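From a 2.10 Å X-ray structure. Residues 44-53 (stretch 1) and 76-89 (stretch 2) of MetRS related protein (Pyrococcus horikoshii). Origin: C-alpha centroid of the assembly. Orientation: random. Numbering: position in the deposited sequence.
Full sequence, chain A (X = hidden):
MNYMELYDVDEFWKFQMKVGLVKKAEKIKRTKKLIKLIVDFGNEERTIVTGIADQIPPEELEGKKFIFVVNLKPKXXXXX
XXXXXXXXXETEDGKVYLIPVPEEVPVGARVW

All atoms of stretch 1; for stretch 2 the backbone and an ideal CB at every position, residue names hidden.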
ATOM      1  N   GLU A  44      10.665   4.914  -9.563  1.00 45.95           N
ATOM      2  CA  GLU A  44      11.089   3.637  -9.026  1.00 43.99           C
ATOM      3  C   GLU A  44       9.927   2.675  -8.932  1.00 41.94           C
ATOM      4  O   GLU A  44       8.762   3.061  -9.036  1.00 35.19           O
ATOM      5  CB  GLU A  44      11.694   3.820  -7.632  1.00 43.64           C
ATOM      6  CG  GLU A  44      10.691   4.309  -6.604  1.00 47.37           C
ATOM      7  CD  GLU A  44      11.264   4.373  -5.198  1.00 55.88           C
ATOM      8  OE1 GLU A  44      10.546   4.845  -4.283  1.00 62.62           O
ATOM      9  OE2 GLU A  44      12.426   3.950  -5.005  1.00 56.67           O
ATOM     10  N   GLU A  45      10.276   1.417  -8.722  1.00 37.27           N
ATOM     11  CA  GLU A  45       9.314   0.349  -8.579  1.00 38.96           C
ATOM     12  C   GLU A  45       9.596  -0.233  -7.205  1.00 37.00           C
ATOM     13  O   GLU A  45      10.739  -0.228  -6.747  1.00 38.21           O
ATOM     14  CB  GLU A  45       9.550  -0.708  -9.656  1.00 42.63           C
ATOM     15  CG  GLU A  45       8.290  -1.391 -10.114  1.00 49.83           C
ATOM     16  CD  GLU A  45       8.556  -2.534 -11.069  1.00 49.51           C
ATOM     17  OE1 GLU A  45       9.242  -3.506 -10.660  1.00 44.17           O
ATOM     18  OE2 GLU A  45       8.068  -2.454 -12.218  1.00 41.20           O
ATOM     19  N   ARG A  46       8.563  -0.715  -6.530  1.00 35.01           N
ATOM     20  CA  ARG A  46       8.763  -1.288  -5.206  1.00 31.58           C
ATOM     21  C   ARG A  46       7.873  -2.498  -4.978  1.00 30.10           C
ATOM     22  O   ARG A  46       6.807  -2.629  -5.582  1.00 33.72           O
ATOM     23  CB  ARG A  46       8.490  -0.237  -4.137  1.00 33.80           C
ATOM     24  CG  ARG A  46       9.030   1.114  -4.513  1.00 42.89           C
ATOM     25  CD  ARG A  46       9.116   2.035  -3.325  1.00 52.43           C
ATOM     26  NE  ARG A  46      10.052   1.529  -2.331  1.00 58.14           N
ATOM     27  CZ  ARG A  46      10.489   2.245  -1.306  1.00 60.54           C
ATOM     28  NH1 ARG A  46      10.069   3.495  -1.159  1.00 62.88           N
ATOM     29  NH2 ARG A  46      11.337   1.716  -0.433  1.00 62.34           N
ATOM     30  N   THR A  47       8.329  -3.385  -4.109  1.00 27.82           N
ATOM     31  CA  THR A  47       7.582  -4.581  -3.775  1.00 31.50           C
ATOM     32  C   THR A  47       6.925  -4.305  -2.450  1.00 31.49           C
ATOM     33  O   THR A  47       7.597  -3.989  -1.465  1.00 28.46           O
ATOM     34  CB  THR A  47       8.508  -5.803  -3.655  1.00 36.35           C
ATOM     35  OG1 THR A  47       9.113  -6.050  -4.931  1.00 36.43           O
ATOM     36  CG2 THR A  47       7.725  -7.043  -3.218  1.00 31.51           C
ATOM     37  N   ILE A  48       5.602  -4.413  -2.430  1.00 32.44           N
ATOM     38  CA  ILE A  48       4.852  -4.143  -1.220  1.00 30.86           C
ATOM     39  C   ILE A  48       3.868  -5.247  -0.884  1.00 33.71           C
ATOM     40  O   ILE A  48       3.065  -5.660  -1.720  1.00 34.73           O
ATOM     41  CB  ILE A  48       4.095  -2.799  -1.348  1.00 32.78           C
ATOM     42  CG1 ILE A  48       5.113  -1.652  -1.363  1.00 35.50           C
ATOM     43  CG2 ILE A  48       3.077  -2.649  -0.211  1.00 32.22           C
ATOM     44  CD1 ILE A  48       4.523  -0.282  -1.614  1.00 20.97           C
ATOM     45  N   VAL A  49       3.936  -5.712   0.358  1.00 31.20           N
ATOM     46  CA  VAL A  49       3.047  -6.754   0.834  1.00 30.51           C
ATOM     47  C   VAL A  49       1.882  -6.158   1.641  1.00 28.48           C
ATOM     48  O   VAL A  49       2.071  -5.240   2.441  1.00 26.99           O
ATOM     49  CB  VAL A  49       3.827  -7.761   1.718  1.00 32.11           C
ATOM     50  CG1 VAL A  49       2.893  -8.850   2.230  1.00 27.43           C
ATOM     51  CG2 VAL A  49       4.979  -8.370   0.918  1.00 27.45           C
ATOM     52  N   THR A  50       0.680  -6.675   1.403  1.00 28.86           N
ATOM     53  CA  THR A  50      -0.524  -6.251   2.122  1.00 27.81           C
ATOM     54  C   THR A  50      -1.249  -7.542   2.516  1.00 27.29           C
ATOM     55  O   THR A  50      -1.231  -8.513   1.765  1.00 32.91           O
ATOM     56  CB  THR A  50      -1.449  -5.372   1.228  1.00 28.13           C
ATOM     57  OG1 THR A  50      -2.597  -4.964   1.979  1.00 24.63           O
ATOM     58  CG2 THR A  50      -1.904  -6.151   0.003  1.00 24.89           C
ATOM     59  N   GLY A  51      -1.878  -7.571   3.688  1.00 25.83           N
ATOM     60  CA  GLY A  51      -2.550  -8.788   4.118  1.00 25.63           C
ATOM     61  C   GLY A  51      -4.064  -8.694   4.153  1.00 27.95           C
ATOM     62  O   GLY A  51      -4.680  -8.934   5.184  1.00 33.43           O
ATOM     63  N   ILE A  52      -4.671  -8.386   3.016  1.00 28.06           N
ATOM     64  CA  ILE A  52      -6.117  -8.228   2.948  1.00 24.60           C
ATOM     65  C   ILE A  52      -6.808  -9.274   2.082  1.00 29.96           C
ATOM     66  O   ILE A  52      -8.028  -9.215   1.916  1.00 28.99           O
ATOM     67  CB  ILE A  52      -6.461  -6.817   2.390  1.00 26.28           C
ATOM     68  CG1 ILE A  52      -5.878  -6.668   0.978  1.00 25.07           C
ATOM     69  CG2 ILE A  52      -5.885  -5.740   3.308  1.00 21.91           C
ATOM     70  CD1 ILE A  52      -5.877  -5.240   0.417  1.00 28.21           C
ATOM     71  N   ALA A  53      -6.038 -10.237   1.563  1.00 28.99           N
ATOM     72  CA  ALA A  53      -6.555 -11.280   0.663  1.00 30.17           C
ATOM     73  C   ALA A  53      -7.792 -12.052   1.118  1.00 28.83           C
ATOM     74  O   ALA A  53      -8.460 -12.674   0.310  1.00 33.15           O
ATOM     75  CB  ALA A  53      -5.431 -12.264   0.306  1.00 28.98           C
ATOM     76  N   UNK A  76      10.279  -8.170   5.938  1.00 64.75           N
ATOM     77  CA  UNK A  76      10.044  -9.414   5.215  1.00 64.14           C
ATOM     78  C   UNK A  76       8.866 -10.194   5.791  1.00 61.55           C
ATOM     79  O   UNK A  76       8.829 -10.494   6.982  1.00 60.36           O
ATOM     80  CB  UNK A  76      11.304 -10.281   5.240  1.00 64.14           C
ATOM     81  N   UNK A  77       7.898 -10.512   4.942  1.00 58.03           N
ATOM     82  CA  UNK A  77       6.734 -11.271   5.373  1.00 55.22           C
ATOM     83  C   UNK A  77       6.758 -12.573   4.608  1.00 55.23           C
ATOM     84  O   UNK A  77       6.709 -12.577   3.376  1.00 50.37           O
ATOM     85  CB  UNK A  77       5.429 -10.506   5.144  1.00 55.22           C
ATOM     86  N   UNK A  78       6.844 -13.683   5.336  1.00 56.05           N
ATOM     87  CA  UNK A  78       6.891 -14.992   4.700  1.00 56.23           C
ATOM     88  C   UNK A  78       8.010 -14.975   3.660  1.00 56.87           C
ATOM     89  O   UNK A  78       7.831 -15.404   2.518  1.00 58.22           O
ATOM     90  CB  UNK A  78       5.547 -15.350   4.063  1.00 56.23           C
ATOM     91  N   UNK A  79       9.159 -14.443   4.068  1.00 58.63           N
ATOM     92  CA  UNK A  79      10.313 -14.378   3.194  1.00 57.78           C
ATOM     93  C   UNK A  79      10.238 -13.344   2.088  1.00 58.94           C
ATOM     94  O   UNK A  79      11.094 -13.335   1.201  1.00 61.21           O
ATOM     95  CB  UNK A  79      10.536 -15.754   2.564  1.00 57.78           C
ATOM     96  N   UNK A  80       9.226 -12.479   2.123  1.00 55.75           N
ATOM     97  CA  UNK A  80       9.086 -11.450   1.094  1.00 51.58           C
ATOM     98  C   UNK A  80       9.423 -10.065   1.638  1.00 49.93           C
ATOM     99  O   UNK A  80       8.867  -9.620   2.642  1.00 46.69           O
ATOM    100  CB  UNK A  80       7.664 -11.457   0.529  1.00 51.58           C
ATOM    101  N   UNK A  81      10.343  -9.394   0.958  1.00 50.77           N
ATOM    102  CA  UNK A  81      10.782  -8.064   1.354  1.00 49.55           C
ATOM    103  C   UNK A  81       9.749  -7.022   0.944  1.00 45.91           C
ATOM    104  O   UNK A  81       9.519  -6.801  -0.240  1.00 45.79           O
ATOM    105  CB  UNK A  81      12.143  -7.740   0.736  1.00 49.55           C
ATOM    106  N   UNK A  82       9.117  -6.396   1.933  1.00 43.35           N
ATOM    107  CA  UNK A  82       8.125  -5.360   1.680  1.00 38.11           C
ATOM    108  C   UNK A  82       8.801  -3.992   1.832  1.00 38.54           C
ATOM    109  O   UNK A  82       9.325  -3.666   2.893  1.00 39.17           O
ATOM    110  CB  UNK A  82       6.933  -5.496   2.629  1.00 38.11           C
ATOM    111  N   UNK A  83       8.782  -3.193   0.772  1.00 35.15           N
ATOM    112  CA  UNK A  83       9.416  -1.873   0.796  1.00 35.61           C
ATOM    113  C   UNK A  83       8.409  -0.718   0.912  1.00 35.25           C
ATOM    114  O   UNK A  83       8.633   0.364   0.363  1.00 36.06           O
ATOM    115  CB  UNK A  83      10.257  -1.689  -0.469  1.00 35.61           C
ATOM    116  N   UNK A  84       7.309  -0.949   1.613  1.00 32.49           N
ATOM    117  CA  UNK A  84       6.307   0.088   1.772  1.00 31.29           C
ATOM    118  C   UNK A  84       5.033  -0.475   2.354  1.00 28.00           C
ATOM    119  O   UNK A  84       5.009  -1.603   2.838  1.00 29.00           O
ATOM    120  CB  UNK A  84       6.019   0.768   0.432  1.00 31.29           C
ATOM    121  N   UNK A  85       3.954   0.293   2.299  1.00 27.05           N
ATOM    122  CA  UNK A  85       2.710  -0.191   2.853  1.00 23.75           C
ATOM    123  C   UNK A  85       1.475   0.466   2.242  1.00 22.74           C
ATOM    124  O   UNK A  85       1.372   1.691   2.191  1.00 24.29           O
ATOM    125  CB  UNK A  85       2.711   0.027   4.367  1.00 23.75           C
ATOM    126  N   UNK A  86       0.548  -0.373   1.788  1.00 20.82           N
ATOM    127  CA  UNK A  86      -0.701   0.074   1.183  1.00 22.82           C
ATOM    128  C   UNK A  86      -1.639   0.691   2.224  1.00 18.83           C
ATOM    129  O   UNK A  86      -1.955   0.059   3.229  1.00 23.18           O
ATOM    130  CB  UNK A  86      -1.393  -1.096   0.480  1.00 22.82           C
ATOM    131  N   UNK A  87      -2.079   1.915   1.978  1.00 16.92           N
ATOM    132  CA  UNK A  87      -3.013   2.595   2.881  1.00 20.00           C
ATOM    133  C   UNK A  87      -4.468   2.291   2.471  1.00 22.54           C
ATOM    134  O   UNK A  87      -4.818   2.366   1.293  1.00 21.29           O
ATOM    135  CB  UNK A  87      -2.759   4.104   2.874  1.00 20.00           C
ATOM    136  N   UNK A  88      -5.299   1.949   3.446  1.00 21.90           N
ATOM    137  CA  UNK A  88      -6.705   1.659   3.202  1.00 19.60           C
ATOM    138  C   UNK A  88      -7.564   2.083   4.376  1.00 22.79           C
ATOM    139  O   UNK A  88      -7.038   2.530   5.403  1.00 19.45           O
ATOM    140  CB  UNK A  88      -6.903   0.168   2.919  1.00 19.60           C
ATOM    141  N   UNK A  89      -8.884   1.968   4.213  1.00 14.97           N
ATOM    142  CA  UNK A  89      -9.823   2.311   5.279  1.00 17.91           C
ATOM    143  C   UNK A  89     -10.219   1.014   5.962  1.00 22.15           C
ATOM    144  O   UNK A  89     -10.259  -0.036   5.328  1.00 20.89           O
ATOM    145  CB  UNK A  89     -11.047   3.056   4.743  1.00 17.91           C
TER

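Position 76 points its CA-to-CB bond away from stretch 1, with nothing of that stretch within reach, so almost any side chain would serve; it is Lys76, a long polar chain that makes no contact with stretch 1. At 77 the bond points toward stretch 1, and the ideal CB lies 4.2 Å from Val49 CG1. An apolar residue, branched or aromatic, suits this methyl; Phe77 is found, its ring oblique to Val49 CB.

Positions 78 and 79 both have positive phi, the mark of a type I' turn, and neither reaches stretch 1. Asn, Gly or Asp would be usual at 78, but Ser78 is accommodated. At 79, phi of 73° favours glycine, and Gly79 is present. Position 80 begins the next strand, after the turn, and aims at Val49, the ideal CB 4.1 Å from Val49 CG2. A beta-branched apolar residue fits both strand and neighbour: Val80 packs its CG1 3.7 Å from Val49 CG2.

At 81 the bond runs sideways with no atom of stretch 1 within 5.5 Å of the ideal CB, so a polar chain is reasonable; the end of Glu81 leads away. At 82 the ideal CB sits 3.8 Å from Val49 N, a backbone donor. A small side chain carrying an acceptor, Ser or Thr, would suit. Ser82 OG accepts a weak hydrogen bond from Val49 N at 3.3 Å, and a water joins the same OG to Val49 O.

Position 83 faces stretch 1 beside Thr47. Its backbone N donates to Thr47 O at 2.7 Å, as any residue but proline could, while Thr47 N offers a donor to a chain long enough to reach it. Gln or Glu could do so; Gln83 OE1 accepts from Thr47 N at 2.9 Å, so the residue holds Thr47 through both backbone and side chain. Its O also lies over one face of the Arg46 guanidinium.

At 84 an ideal CB would stand 2.7 Å from Ile48 CD1, a clash, and phi is 168°. Glycine answers both conditions, and Gly84 is found.

Position 85 points away, leaving the choice wide; Met85 extends from the strand. At 86 the bond turns toward Thr50 and Ile48, where an aliphatic chain fits: Leu86 brings CD2 to 4.1 Å from Ile52 CD1, while its N reaches Val49 O through a water.

Position 87 is out of reach and holds Ile87. Position 88 points toward stretch 1, but its CB touches nothing, so a longer apolar chain such as Leu, Ile or Met could reach Ile52; Leu88 CD2 meets Ile52 CG2 at 3.6 Å. Position 89, also remote, is Ala89.

Stretch 2 76-89: KFSGVESQGMLILA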
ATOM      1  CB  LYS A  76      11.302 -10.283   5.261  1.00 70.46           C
ATOM      2  CG  LYS A  76      11.997 -10.268   6.623  1.00 75.83           C
ATOM      3  CD  LYS A  76      12.833 -11.519   6.861  1.00 78.59           C
ATOM      4  CE  LYS A  76      11.947 -12.746   7.060  1.00 78.72           C
ATOM      5  NZ  LYS A  76      12.743 -13.984   7.293  1.00 77.31           N
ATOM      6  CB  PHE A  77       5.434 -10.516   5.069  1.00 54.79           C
ATOM      7  CG  PHE A  77       5.338  -9.175   5.741  1.00 53.28           C
ATOM      8  CD1 PHE A  77       6.064  -8.089   5.262  1.00 51.02           C
ATOM      9  CD2 PHE A  77       4.532  -9.000   6.859  1.00 54.59           C
ATOM     10  CE1 PHE A  77       5.988  -6.847   5.886  1.00 49.68           C
ATOM     11  CE2 PHE A  77       4.448  -7.760   7.494  1.00 55.72           C
ATOM     12  CZ  PHE A  77       5.179  -6.679   7.005  1.00 51.87           C
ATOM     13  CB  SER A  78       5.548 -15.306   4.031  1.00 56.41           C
ATOM     14  OG  SER A  78       4.485 -15.247   4.968  1.00 52.01           O
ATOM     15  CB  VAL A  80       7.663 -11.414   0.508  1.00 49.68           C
ATOM     16  CG1 VAL A  80       7.618 -10.447  -0.658  1.00 49.54           C
ATOM     17  CG2 VAL A  80       7.245 -12.797   0.067  1.00 45.70           C
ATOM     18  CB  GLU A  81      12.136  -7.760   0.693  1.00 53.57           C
ATOM     19  CG  GLU A  81      12.737  -6.385   0.984  1.00 59.72           C
ATOM     20  CD  GLU A  81      13.328  -6.270   2.382  1.00 64.32           C
ATOM     21  OE1 GLU A  81      12.556  -6.369   3.358  1.00 69.15           O
ATOM     22  OE2 GLU A  81      14.563  -6.082   2.506  1.00 58.61           O
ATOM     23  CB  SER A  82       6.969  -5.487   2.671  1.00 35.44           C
ATOM     24  OG  SER A  82       6.063  -4.410   2.522  1.00 36.84           O
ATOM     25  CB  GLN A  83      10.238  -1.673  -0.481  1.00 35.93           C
ATOM     26  CG  GLN A  83      11.163  -2.822  -0.850  1.00 38.59           C
ATOM     27  CD  GLN A  83      11.750  -2.651  -2.237  1.00 42.61           C
ATOM     28  OE1 GLN A  83      11.038  -2.714  -3.239  1.00 34.80           O
ATOM     29  NE2 GLN A  83      13.055  -2.419  -2.302  1.00 50.08           N
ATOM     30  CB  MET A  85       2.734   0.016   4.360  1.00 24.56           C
ATOM     31  CG  MET A  85       1.535  -0.514   5.077  1.00 33.72           C
ATOM     32  SD  MET A  85       1.797  -0.403   6.860  1.00 40.68           S
ATOM     33  CE  MET A  85       1.643   1.382   7.092  1.00 37.05           C
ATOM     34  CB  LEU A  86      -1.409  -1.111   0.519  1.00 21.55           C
ATOM     35  CG  LEU A  86      -2.816  -0.853  -0.056  1.00 19.86           C
ATOM     36  CD1 LEU A  86      -2.733   0.171  -1.169  1.00 16.85           C
ATOM     37  CD2 LEU A  86      -3.430  -2.160  -0.579  1.00 21.23           C
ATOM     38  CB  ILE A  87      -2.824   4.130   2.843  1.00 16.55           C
ATOM     39  CG1 ILE A  87      -1.420   4.499   3.334  1.00 19.86           C
ATOM     40  CG2 ILE A  87      -3.907   4.811   3.692  1.00 14.87           C
ATOM     41  CD1 ILE A  87      -1.085   3.965   4.725  1.00 17.78           C
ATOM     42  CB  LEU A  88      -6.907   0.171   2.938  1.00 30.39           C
ATOM     43  CG  LEU A  88      -6.154  -0.846   3.790  1.00 28.26           C
ATOM     44  CD1 LEU A  88      -6.683  -0.883   5.211  1.00 33.51           C
ATOM     45  CD2 LEU A  88      -6.311  -2.195   3.119  1.00 37.76           C
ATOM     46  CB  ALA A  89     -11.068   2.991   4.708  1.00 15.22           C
TER
HETATM   47  O   HOH W   1       0.639  -3.093   2.762  1.00 26.61           O
HETATM   48  O   HOH W   2       4.079  -3.755   4.088  1.00 34.64           O
HETATM   49  O   HOH W   3      -2.100  -2.852   3.696  1.00 25.81           O
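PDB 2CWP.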